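PDB 4Z0C: toll-like receptor 13 from Mus musculus, which recognises bacterial 23S rRNA through its leucine-rich repeat ectodomain, the part present here, and signals through MYD88 and TRAF6 to activate NF-kappa-B. Local coordinates for residues Ile454-Cys459 / Ser476-Tyr481; Leu405-Cys410 / Glu427-Gly432; Thr472-Leu477 / Glu496-Leu501. All coordinates share one frame; numbering follows the deposited sequence.

Contact 1. Residues Ile454-Cys459 / Ser476-Tyr481; sequences ILSHNC and SLDLMY. With nucleotides of chain C.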
loop_
_atom_site.group_PDB
_atom_site.type_symbol
_atom_site.label_atom_id
_atom_site.label_comp_id
_atom_site.label_asym_id
_atom_site.label_seq_id
_atom_site.Cartn_x
_atom_site.Cartn_y
_atom_site.Cartn_z
ATOM N N ILE A 454 -8.549 -6.570 -16.312
ATOM C CA ILE A 454 -7.912 -5.746 -15.290
ATOM C C ILE A 454 -8.769 -5.582 -14.018
ATOM O O ILE A 454 -9.865 -5.042 -14.074
ATOM C CB ILE A 454 -7.593 -4.371 -15.854
ATOM C CG1 ILE A 454 -6.684 -4.520 -17.091
ATOM C CG2 ILE A 454 -6.980 -3.503 -14.776
ATOM C CD1 ILE A 454 -6.473 -3.224 -17.857
ATOM N N LEU A 455 -8.270 -6.056 -12.876
ATOM C CA LEU A 455 -8.992 -5.930 -11.605
ATOM C C LEU A 455 -8.140 -5.205 -10.589
ATOM O O LEU A 455 -8.362 -5.308 -9.393
ATOM C CB LEU A 455 -9.376 -7.288 -11.042
ATOM C CG LEU A 455 -10.518 -7.945 -11.794
ATOM C CD1 LEU A 455 -10.523 -9.429 -11.503
ATOM C CD2 LEU A 455 -11.826 -7.288 -11.407
ATOM N N SER A 456 -7.147 -4.481 -11.078
ATOM C CA SER A 456 -6.188 -3.856 -10.192
ATOM C C SER A 456 -6.763 -2.682 -9.412
ATOM O O SER A 456 -7.731 -2.055 -9.837
ATOM C CB SER A 456 -4.945 -3.442 -10.972
ATOM O OG SER A 456 -5.283 -2.482 -11.943
ATOM N N HIS A 457 -6.162 -2.405 -8.256
ATOM C CA HIS A 457 -6.525 -1.257 -7.435
ATOM C C HIS A 457 -7.976 -1.308 -6.967
ATOM O O HIS A 457 -8.655 -0.282 -6.856
ATOM C CB HIS A 457 -6.285 0.044 -8.197
ATOM C CG HIS A 457 -4.849 0.349 -8.457
ATOM N ND1 HIS A 457 -4.023 0.902 -7.502
ATOM C CD2 HIS A 457 -4.100 0.225 -9.580
ATOM C CE1 HIS A 457 -2.823 1.098 -8.022
ATOM N NE2 HIS A 457 -2.851 0.708 -9.285
ATOM N N ASN A 458 -8.456 -2.511 -6.727
ATOM C CA ASN A 458 -9.716 -2.684 -6.024
ATOM C C ASN A 458 -9.416 -2.953 -4.558
ATOM O O ASN A 458 -8.342 -2.591 -4.068
ATOM C CB ASN A 458 -10.500 -3.815 -6.653
ATOM C CG ASN A 458 -11.125 -3.388 -7.950
ATOM O OD1 ASN A 458 -12.123 -2.668 -7.945
ATOM N ND2 ASN A 458 -10.518 -3.776 -9.071
ATOM N N CYS A 459 -10.350 -3.547 -3.836
ATOM C CA CYS A 459 -10.045 -3.939 -2.459
ATOM C C CYS A 459 -10.237 -5.439 -2.301
ATOM O O CYS A 459 -10.768 -5.887 -1.286
ATOM C CB CYS A 459 -10.960 -3.211 -1.457
ATOM S SG CYS A 459 -11.468 -1.500 -1.880
ATOM N N SER A 476 -4.251 -12.368 -20.369
ATOM C CA SER A 476 -3.647 -11.489 -19.391
ATOM C C SER A 476 -4.592 -11.219 -18.191
ATOM O O SER A 476 -5.775 -10.940 -18.354
ATOM C CB SER A 476 -3.234 -10.188 -20.074
ATOM O OG SER A 476 -2.565 -9.336 -19.164
ATOM N N LEU A 477 -4.074 -11.343 -16.975
ATOM C CA LEU A 477 -4.893 -11.096 -15.790
ATOM C C LEU A 477 -4.128 -10.211 -14.820
ATOM O O LEU A 477 -3.079 -10.607 -14.299
ATOM C CB LEU A 477 -5.303 -12.420 -15.127
ATOM C CG LEU A 477 -6.095 -12.421 -13.811
ATOM C CD1 LEU A 477 -7.453 -11.668 -13.852
ATOM C CD2 LEU A 477 -6.313 -13.864 -13.366
ATOM N N ASP A 478 -4.660 -9.015 -14.593
ATOM C CA ASP A 478 -4.037 -8.034 -13.717
ATOM C C ASP A 478 -4.785 -7.955 -12.375
ATOM O O ASP A 478 -5.932 -7.492 -12.318
ATOM C CB ASP A 478 -4.040 -6.664 -14.387
ATOM C CG ASP A 478 -3.289 -5.609 -13.576
ATOM O OD1 ASP A 478 -2.986 -5.867 -12.394
ATOM O OD2 ASP A 478 -3.014 -4.511 -14.109
ATOM N N LEU A 479 -4.129 -8.406 -11.302
ATOM C CA LEU A 479 -4.700 -8.376 -9.950
ATOM C C LEU A 479 -3.848 -7.558 -8.992
ATOM O O LEU A 479 -3.915 -7.754 -7.791
ATOM C CB LEU A 479 -4.866 -9.797 -9.399
ATOM C CG LEU A 479 -6.039 -10.583 -9.978
ATOM C CD1 LEU A 479 -5.941 -12.067 -9.679
ATOM C CD2 LEU A 479 -7.338 -10.022 -9.430
ATOM N N MET A 480 -3.032 -6.658 -9.529
ATOM C CA MET A 480 -2.138 -5.839 -8.709
ATOM C C MET A 480 -2.876 -4.900 -7.765
ATOM O O MET A 480 -4.009 -4.477 -8.037
ATOM C CB MET A 480 -1.204 -5.023 -9.607
ATOM C CG MET A 480 -0.395 -5.885 -10.601
ATOM S SD MET A 480 1.394 -5.931 -10.352
ATOM C CE MET A 480 1.884 -4.218 -10.528
ATOM N N TYR A 481 -2.230 -4.575 -6.651
ATOM C CA TYR A 481 -2.785 -3.616 -5.695
ATOM C C TYR A 481 -4.162 -3.999 -5.165
ATOM O O TYR A 481 -5.102 -3.230 -5.234
ATOM C CB TYR A 481 -2.796 -2.212 -6.277
ATOM C CG TYR A 481 -1.411 -1.672 -6.445
ATOM C CD1 TYR A 481 -0.760 -1.053 -5.393
ATOM C CD2 TYR A 481 -0.729 -1.823 -7.645
ATOM C CE1 TYR A 481 0.530 -0.569 -5.536
ATOM C CE2 TYR A 481 0.569 -1.346 -7.798
ATOM C CZ TYR A 481 1.182 -0.712 -6.744
ATOM O OH TYR A 481 2.466 -0.233 -6.884
ATOM P P G C 3 4.112 3.495 -8.468
ATOM O OP1 G C 3 3.296 3.544 -7.248
ATOM O OP2 G C 3 5.581 3.627 -8.327
ATOM O "O5'" G C 3 3.756 2.124 -9.198
ATOM C "C5'" G C 3 4.614 1.001 -8.973
ATOM C "C4'" G C 3 4.755 0.094 -10.174
ATOM O "O4'" G C 3 3.515 -0.622 -10.394
ATOM C "C3'" G C 3 5.094 0.775 -11.503
ATOM O "O3'" G C 3 5.835 -0.134 -12.314
ATOM C "C2'" G C 3 3.720 0.941 -12.137
ATOM O "O2'" G C 3 3.763 1.025 -13.539
ATOM C "C1'" G C 3 3.026 -0.346 -11.687
ATOM N N9 G C 3 1.573 -0.284 -11.584
ATOM C C8 G C 3 0.829 0.581 -10.823
ATOM N N7 G C 3 -0.450 0.350 -10.915
ATOM C C5 G C 3 -0.555 -0.737 -11.773
ATOM C C6 G C 3 -1.695 -1.439 -12.249
ATOM O O6 G C 3 -2.888 -1.240 -12.031
ATOM N N1 G C 3 -1.344 -2.478 -13.091
ATOM C C2 G C 3 -0.057 -2.799 -13.446
ATOM N N2 G C 3 0.059 -3.838 -14.281
ATOM N N3 G C 3 1.014 -2.155 -13.018
ATOM C C4 G C 3 0.692 -1.144 -12.189
#
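His457 and Tyr481 lie flat against each other just past the strands of two successive leucine-rich repeats, a worked example of how a repetitive scaffold becomes a binding site. Their rings form an offset stack, with centroids 4.5 Å apart and planes 5° from parallel. His457 CE1 sits 3.5 Å from Tyr481 CG, while Tyr481 CB makes a CH-pi contact over the imidazole face. Both rings have CG anti to the carbonyl carbon (chi1 -68° in each), which sends them the same way, side by side. Tyr481 is stacked in turn with Phe505 of the following repeat.

Four hydrogen bonds join the pair of repeats to the base of G3 of chain C. His457 NE2 donates to G3 N7 at 2.9 Å, with N7 at the imidazole edge and in its plane. Ser456 OG donates to G3 O6 at 2.7 Å. From the neighbouring repeat, Asp478 OD2 accepts from G3 N1 at 2.8 Å and from G3 N2 at 3.2 Å. The other carboxylate oxygen, OD1, takes the backbone N of Met480 in an Asx turn, which fixes the rotation of the group. Met480 contributes through a chain bent twice along its length, placing Met480 CE over a face of the base, 3.3 Å from G3 N3.

The backbone keeps the two repeats in step: Leu455 N donates to Asp478 O (2.8 Å), and His457 N to Met480 O. Behind the polar surface, Leu455 CB and CD1 rest on Leu479 CD2.

Together the side chains address O6, N7, N1 and N2, thus both the Hoogsteen and the Watson-Crick edge. Donors meet the acceptors O6 and N7, and a carboxylate, probably anionic, meets the two N-H groups, a pattern consistent with specific recognition of guanine.

Contact 2. Residues Leu405-Cys410 / Glu427-Gly432; sequences LNLAAC and EVLDLG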
loop_
_atom_site.group_PDB
_atom_site.type_symbol
_atom_site.label_atom_id
_atom_site.label_comp_id
_atom_site.label_asym_id
_atom_site.label_seq_id
_atom_site.Cartn_x
_atom_site.Cartn_y
_atom_site.Cartn_z
ATOM N N LEU A 405 -14.694 -2.772 -23.035
ATOM C CA LEU A 405 -15.484 -2.001 -22.072
ATOM C C LEU A 405 -14.559 -1.411 -21.014
ATOM O O LEU A 405 -13.827 -2.130 -20.335
ATOM C CB LEU A 405 -16.571 -2.883 -21.427
ATOM C CG LEU A 405 -17.482 -2.291 -20.328
ATOM C CD1 LEU A 405 -18.298 -1.075 -20.825
ATOM C CD2 LEU A 405 -18.413 -3.346 -19.726
ATOM N N ASN A 406 -14.564 -0.090 -20.895
ATOM C CA ASN A 406 -13.742 0.580 -19.889
ATOM C C ASN A 406 -14.605 1.182 -18.774
ATOM O O ASN A 406 -15.359 2.150 -18.996
ATOM C CB ASN A 406 -12.877 1.667 -20.532
ATOM C CG ASN A 406 -11.888 2.290 -19.552
ATOM O OD1 ASN A 406 -11.708 1.806 -18.431
ATOM N ND2 ASN A 406 -11.255 3.381 -19.967
ATOM N N LEU A 407 -14.466 0.597 -17.586
ATOM C CA LEU A 407 -15.189 0.984 -16.382
ATOM C C LEU A 407 -14.220 1.388 -15.273
ATOM O O LEU A 407 -14.566 1.354 -14.111
ATOM C CB LEU A 407 -16.029 -0.199 -15.902
ATOM C CG LEU A 407 -17.259 -0.520 -16.743
ATOM C CD1 LEU A 407 -17.771 -1.890 -16.395
ATOM C CD2 LEU A 407 -18.329 0.505 -16.417
ATOM N N ALA A 408 -13.008 1.778 -15.640
ATOM C CA ALA A 408 -11.989 2.134 -14.663
ATOM C C ALA A 408 -12.346 3.366 -13.845
ATOM O O ALA A 408 -12.931 4.302 -14.354
ATOM C CB ALA A 408 -10.651 2.344 -15.352
ATOM N N ALA A 409 -11.999 3.335 -12.563
ATOM C CA ALA A 409 -12.165 4.466 -11.651
ATOM C C ALA A 409 -13.610 4.913 -11.483
ATOM O O ALA A 409 -13.878 6.049 -11.081
ATOM C CB ALA A 409 -11.269 5.628 -12.038
ATOM N N CYS A 410 -14.543 4.018 -11.776
ATOM C CA CYS A 410 -15.898 4.216 -11.301
ATOM C C CYS A 410 -15.932 3.852 -9.801
ATOM O O CYS A 410 -14.880 3.711 -9.172
ATOM C CB CYS A 410 -16.864 3.346 -12.080
ATOM S SG CYS A 410 -17.031 3.850 -13.785
ATOM N N GLU A 427 -13.252 -8.517 -25.455
ATOM C CA GLU A 427 -11.867 -8.964 -25.501
ATOM C C GLU A 427 -11.069 -8.324 -24.377
ATOM O O GLU A 427 -10.120 -8.910 -23.872
ATOM C CB GLU A 427 -11.230 -8.666 -26.877
ATOM C CG GLU A 427 -11.786 -9.515 -28.036
ATOM C CD GLU A 427 -11.254 -9.106 -29.431
ATOM O OE1 GLU A 427 -10.483 -8.126 -29.539
ATOM O OE2 GLU A 427 -11.593 -9.793 -30.423
ATOM N N VAL A 428 -11.449 -7.108 -24.002
ATOM C CA VAL A 428 -10.749 -6.388 -22.945
ATOM C C VAL A 428 -11.764 -5.807 -21.975
ATOM O O VAL A 428 -12.687 -5.086 -22.381
ATOM C CB VAL A 428 -9.926 -5.221 -23.492
ATOM C CG1 VAL A 428 -9.205 -4.511 -22.352
ATOM C CG2 VAL A 428 -8.930 -5.712 -24.529
ATOM N N LEU A 429 -11.602 -6.114 -20.694
ATOM C CA LEU A 429 -12.486 -5.566 -19.675
ATOM C C LEU A 429 -11.698 -4.884 -18.560
ATOM O O LEU A 429 -10.930 -5.531 -17.832
ATOM C CB LEU A 429 -13.399 -6.652 -19.124
ATOM C CG LEU A 429 -14.263 -6.253 -17.925
ATOM C CD1 LEU A 429 -15.186 -5.059 -18.249
ATOM C CD2 LEU A 429 -15.056 -7.460 -17.487
ATOM N N ASP A 430 -11.888 -3.574 -18.423
ATOM C CA ASP A 430 -11.117 -2.827 -17.441
ATOM C C ASP A 430 -11.977 -2.454 -16.235
ATOM O O ASP A 430 -12.821 -1.543 -16.313
ATOM C CB ASP A 430 -10.506 -1.571 -18.064
ATOM C CG ASP A 430 -9.443 -0.927 -17.171
ATOM O OD1 ASP A 430 -9.252 -1.374 -16.009
ATOM O OD2 ASP A 430 -8.810 0.052 -17.618
ATOM N N LEU A 431 -11.745 -3.148 -15.117
ATOM C CA LEU A 431 -12.490 -2.894 -13.879
ATOM C C LEU A 431 -11.584 -2.313 -12.826
ATOM O O LEU A 431 -11.887 -2.360 -11.630
ATOM C CB LEU A 431 -13.142 -4.168 -13.350
ATOM C CG LEU A 431 -14.425 -4.476 -14.112
ATOM C CD1 LEU A 431 -14.791 -5.949 -14.015
ATOM C CD2 LEU A 431 -15.523 -3.598 -13.554
ATOM N N GLY A 432 -10.456 -1.786 -13.283
ATOM C CA GLY A 432 -9.460 -1.231 -12.401
ATOM C C GLY A 432 -9.961 -0.071 -11.566
ATOM O O GLY A 432 -10.858 0.642 -11.967
#
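Leu405 with Leu429, and Leu407 with Leu431, are matched leucines of LRR 16 and LRR 17, stacked in the manner of a leucine-rich repeat solenoid, where parallel strands line the concave face and leucines fill the interior. Within each pair the side chains run side by side in the same direction; Leu405 CD2 meets Leu429 CD1 at 3.9 Å, and Leu407 CD1 meets Leu431 CD2 at 4.0 Å. The backbones are laced by four bonds. Leu405 receives on its O from Asp430 N and gives its N to Val428 O; Leu407 N, just past its strand, donates to Asp430 O, and in the turn Ala409 N donates to Gly432 O (3.0 Å).

On the face of Asn406 and Asp430 the principle repeats in polar form. In both residues CG is anti to the backbone N (chi1 -174° and -167°), and the amide and carboxylate planes are only 4° apart. Asn406 OD1 and Asp430 OD2, two acceptors 3.5 Å from each other, do not bond. Each residue instead closes an Asx turn in its own repeat: Gly432 N donates to Asp430 OD1, and Ala408 N donates to Asn406 OD1 at 3.1 Å from above the amide plane.

Contact 3. Residues Thr472-Leu477 / Glu496-Leu501; sequences TNLRSL and EKLLIL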
loop_
_atom_site.group_PDB
_atom_site.type_symbol
_atom_site.label_atom_id
_atom_site.label_comp_id
_atom_site.label_asym_id
_atom_site.label_seq_id
_atom_site.Cartn_x
_atom_site.Cartn_y
_atom_site.Cartn_z
ATOM N N THR A 472 -11.668 -19.100 -20.878
ATOM C CA THR A 472 -10.805 -20.055 -21.559
ATOM C C THR A 472 -9.716 -19.403 -22.413
ATOM O O THR A 472 -8.596 -19.912 -22.500
ATOM C CB THR A 472 -11.653 -20.992 -22.442
ATOM O OG1 THR A 472 -12.583 -21.708 -21.618
ATOM C CG2 THR A 472 -10.771 -21.967 -23.230
ATOM N N ASN A 473 -10.042 -18.255 -22.996
ATOM C CA ASN A 473 -9.116 -17.515 -23.843
ATOM C C ASN A 473 -8.381 -16.367 -23.168
ATOM O O ASN A 473 -7.778 -15.534 -23.850
ATOM C CB ASN A 473 -9.815 -17.006 -25.108
ATOM C CG ASN A 473 -10.194 -18.129 -26.047
ATOM O OD1 ASN A 473 -9.331 -18.855 -26.547
ATOM N ND2 ASN A 473 -11.486 -18.282 -26.291
ATOM N N LEU A 474 -8.472 -16.275 -21.846
ATOM C CA LEU A 474 -7.824 -15.159 -21.173
ATOM C C LEU A 474 -6.313 -15.287 -21.313
ATOM O O LEU A 474 -5.732 -16.356 -21.059
ATOM C CB LEU A 474 -8.233 -15.043 -19.707
ATOM C CG LEU A 474 -7.962 -13.634 -19.170
ATOM C CD1 LEU A 474 -8.938 -12.631 -19.786
ATOM C CD2 LEU A 474 -8.037 -13.606 -17.658
ATOM N N ARG A 475 -5.684 -14.190 -21.725
ATOM C CA ARG A 475 -4.253 -14.180 -21.961
ATOM C C ARG A 475 -3.559 -13.379 -20.870
ATOM O O ARG A 475 -2.418 -13.672 -20.482
ATOM C CB ARG A 475 -3.955 -13.596 -23.344
ATOM C CG ARG A 475 -4.545 -14.424 -24.477
ATOM C CD ARG A 475 -3.912 -15.816 -24.496
ATOM N NE ARG A 475 -4.375 -16.645 -25.609
ATOM C CZ ARG A 475 -3.921 -17.871 -25.869
ATOM N NH1 ARG A 475 -2.992 -18.419 -25.094
ATOM N NH2 ARG A 475 -4.402 -18.552 -26.901
ATOM N N SER A 476 -4.251 -12.368 -20.369
ATOM C CA SER A 476 -3.647 -11.489 -19.391
ATOM C C SER A 476 -4.592 -11.219 -18.191
ATOM O O SER A 476 -5.775 -10.940 -18.354
ATOM C CB SER A 476 -3.234 -10.188 -20.074
ATOM O OG SER A 476 -2.565 -9.336 -19.164
ATOM N N LEU A 477 -4.074 -11.343 -16.975
ATOM C CA LEU A 477 -4.893 -11.096 -15.790
ATOM C C LEU A 477 -4.128 -10.211 -14.820
ATOM O O LEU A 477 -3.079 -10.607 -14.299
ATOM C CB LEU A 477 -5.303 -12.420 -15.127
ATOM C CG LEU A 477 -6.095 -12.421 -13.811
ATOM C CD1 LEU A 477 -7.453 -11.668 -13.852
ATOM C CD2 LEU A 477 -6.313 -13.864 -13.366
ATOM N N GLU A 496 -6.226 -22.109 -18.557
ATOM C CA GLU A 496 -5.112 -22.928 -19.048
ATOM C C GLU A 496 -4.308 -22.263 -20.167
ATOM O O GLU A 496 -3.210 -22.718 -20.511
ATOM C CB GLU A 496 -5.610 -24.289 -19.524
ATOM C CG GLU A 496 -6.157 -25.184 -18.440
ATOM C CD GLU A 496 -6.543 -26.543 -18.983
ATOM O OE1 GLU A 496 -6.393 -26.760 -20.207
ATOM O OE2 GLU A 496 -6.990 -27.397 -18.193
ATOM N N LYS A 497 -4.855 -21.171 -20.702
ATOM C CA LYS A 497 -4.243 -20.446 -21.793
ATOM C C LYS A 497 -3.659 -19.115 -21.332
ATOM O O LYS A 497 -3.149 -18.340 -22.148
ATOM C CB LYS A 497 -5.262 -20.217 -22.902
ATOM C CG LYS A 497 -5.534 -21.431 -23.779
ATOM C CD LYS A 497 -6.563 -21.089 -24.865
ATOM C CE LYS A 497 -6.812 -22.260 -25.810
ATOM N NZ LYS A 497 -7.658 -23.331 -25.181
ATOM N N LEU A 498 -3.763 -18.836 -20.035
ATOM C CA LEU A 498 -3.236 -17.585 -19.471
ATOM C C LEU A 498 -1.724 -17.424 -19.684
ATOM O O LEU A 498 -0.947 -18.358 -19.420
ATOM C CB LEU A 498 -3.550 -17.487 -17.979
ATOM C CG LEU A 498 -3.367 -16.079 -17.408
ATOM C CD1 LEU A 498 -4.453 -15.132 -17.925
ATOM C CD2 LEU A 498 -3.349 -16.087 -15.897
ATOM N N LEU A 499 -1.310 -16.249 -20.161
ATOM C CA LEU A 499 0.110 -15.982 -20.442
ATOM C C LEU A 499 0.768 -15.119 -19.381
ATOM O O LEU A 499 1.945 -15.284 -19.073
ATOM C CB LEU A 499 0.277 -15.289 -21.792
ATOM C CG LEU A 499 -0.095 -16.144 -23.000
ATOM C CD1 LEU A 499 0.150 -15.387 -24.312
ATOM C CD2 LEU A 499 0.661 -17.457 -22.965
ATOM N N ILE A 500 0.002 -14.173 -18.854
ATOM C CA ILE A 500 0.521 -13.164 -17.945
ATOM C C ILE A 500 -0.378 -13.087 -16.732
ATOM O O ILE A 500 -1.591 -12.933 -16.867
ATOM C CB ILE A 500 0.529 -11.773 -18.604
ATOM C CG1 ILE A 500 1.401 -11.771 -19.860
ATOM C CG2 ILE A 500 1.014 -10.728 -17.627
ATOM C CD1 ILE A 500 1.265 -10.476 -20.687
ATOM N N LEU A 501 0.209 -13.220 -15.552
ATOM C CA LEU A 501 -0.523 -13.086 -14.300
ATOM C C LEU A 501 0.209 -12.126 -13.367
ATOM O O LEU A 501 1.354 -12.354 -12.998
ATOM C CB LEU A 501 -0.726 -14.448 -13.642
ATOM C CG LEU A 501 -1.357 -14.449 -12.245
ATOM C CD1 LEU A 501 -2.776 -13.895 -12.275
ATOM C CD2 LEU A 501 -1.345 -15.866 -11.639
HETATM O O HOH W 1 -6.895 -18.647 -20.405
#
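Lys497 crosses the backbone of Thr472 and the guanidinium of Arg475 obliquely. Lys497 CB lies against Thr472 O and over one face of the Arg475 guanidinium, 3.6 Å from Arg475 NH1, offset toward the rim. CG follows beside Thr472 O, and Lys497 CD comes to 3.3 Å from Thr472 O, with Arg475 NH2 and Asn473 OD1 also near; ND2 of that asparagine bonds to Lys448 O. A bend at the last torsion (chi4 75°) then brings Lys497 NZ to 3.9 Å from Thr472 CG2. The backbone of Lys497 is used as well, its O receiving a weak hydrogen bond from Arg475 NH1.

Further along, Arg475 O is gripped twice, by Leu499 N at 2.8 Å and Ile500 N at 3.0 Å, as the parallel strands of LRR 19 and LRR 20 begin; Leu477 N then donates to Ile500 O. On the interior side, Leu477 CD2 packs against Leu501 CD1 at 3.7 Å, and Leu498 CD1 fits against Leu474 and Leu477.

Arg475 and Lys497, both probably cationic, thus meet through lysine methylenes and a weakly bonded carbonyl, which leaves Arg475 NH2 and Lys497 NZ 6.0 Å apart.

In the fold
All three contacts apply one rule, the stacking of neighbouring leucine-rich repeats by parallel strands over a leucine interior, and they differ in which part of the repeat they use. Contacts 1 and 2 are buried and include the turns that follow the strands; they touch where Ile454 pairs through its backbone with Leu429 and Leu431. Contact 3 is partly buried and takes in the more exposed loop leading into the strands; it shares Ser476 and Leu477, and so strand 476-478, with contact 1. Asp430 and Asp478 both close Asx turns, yet in contact 1 the second carboxylate oxygen binds guanine. Contact 3 instead lays the methylenes of a lysine against an arginine guanidinium.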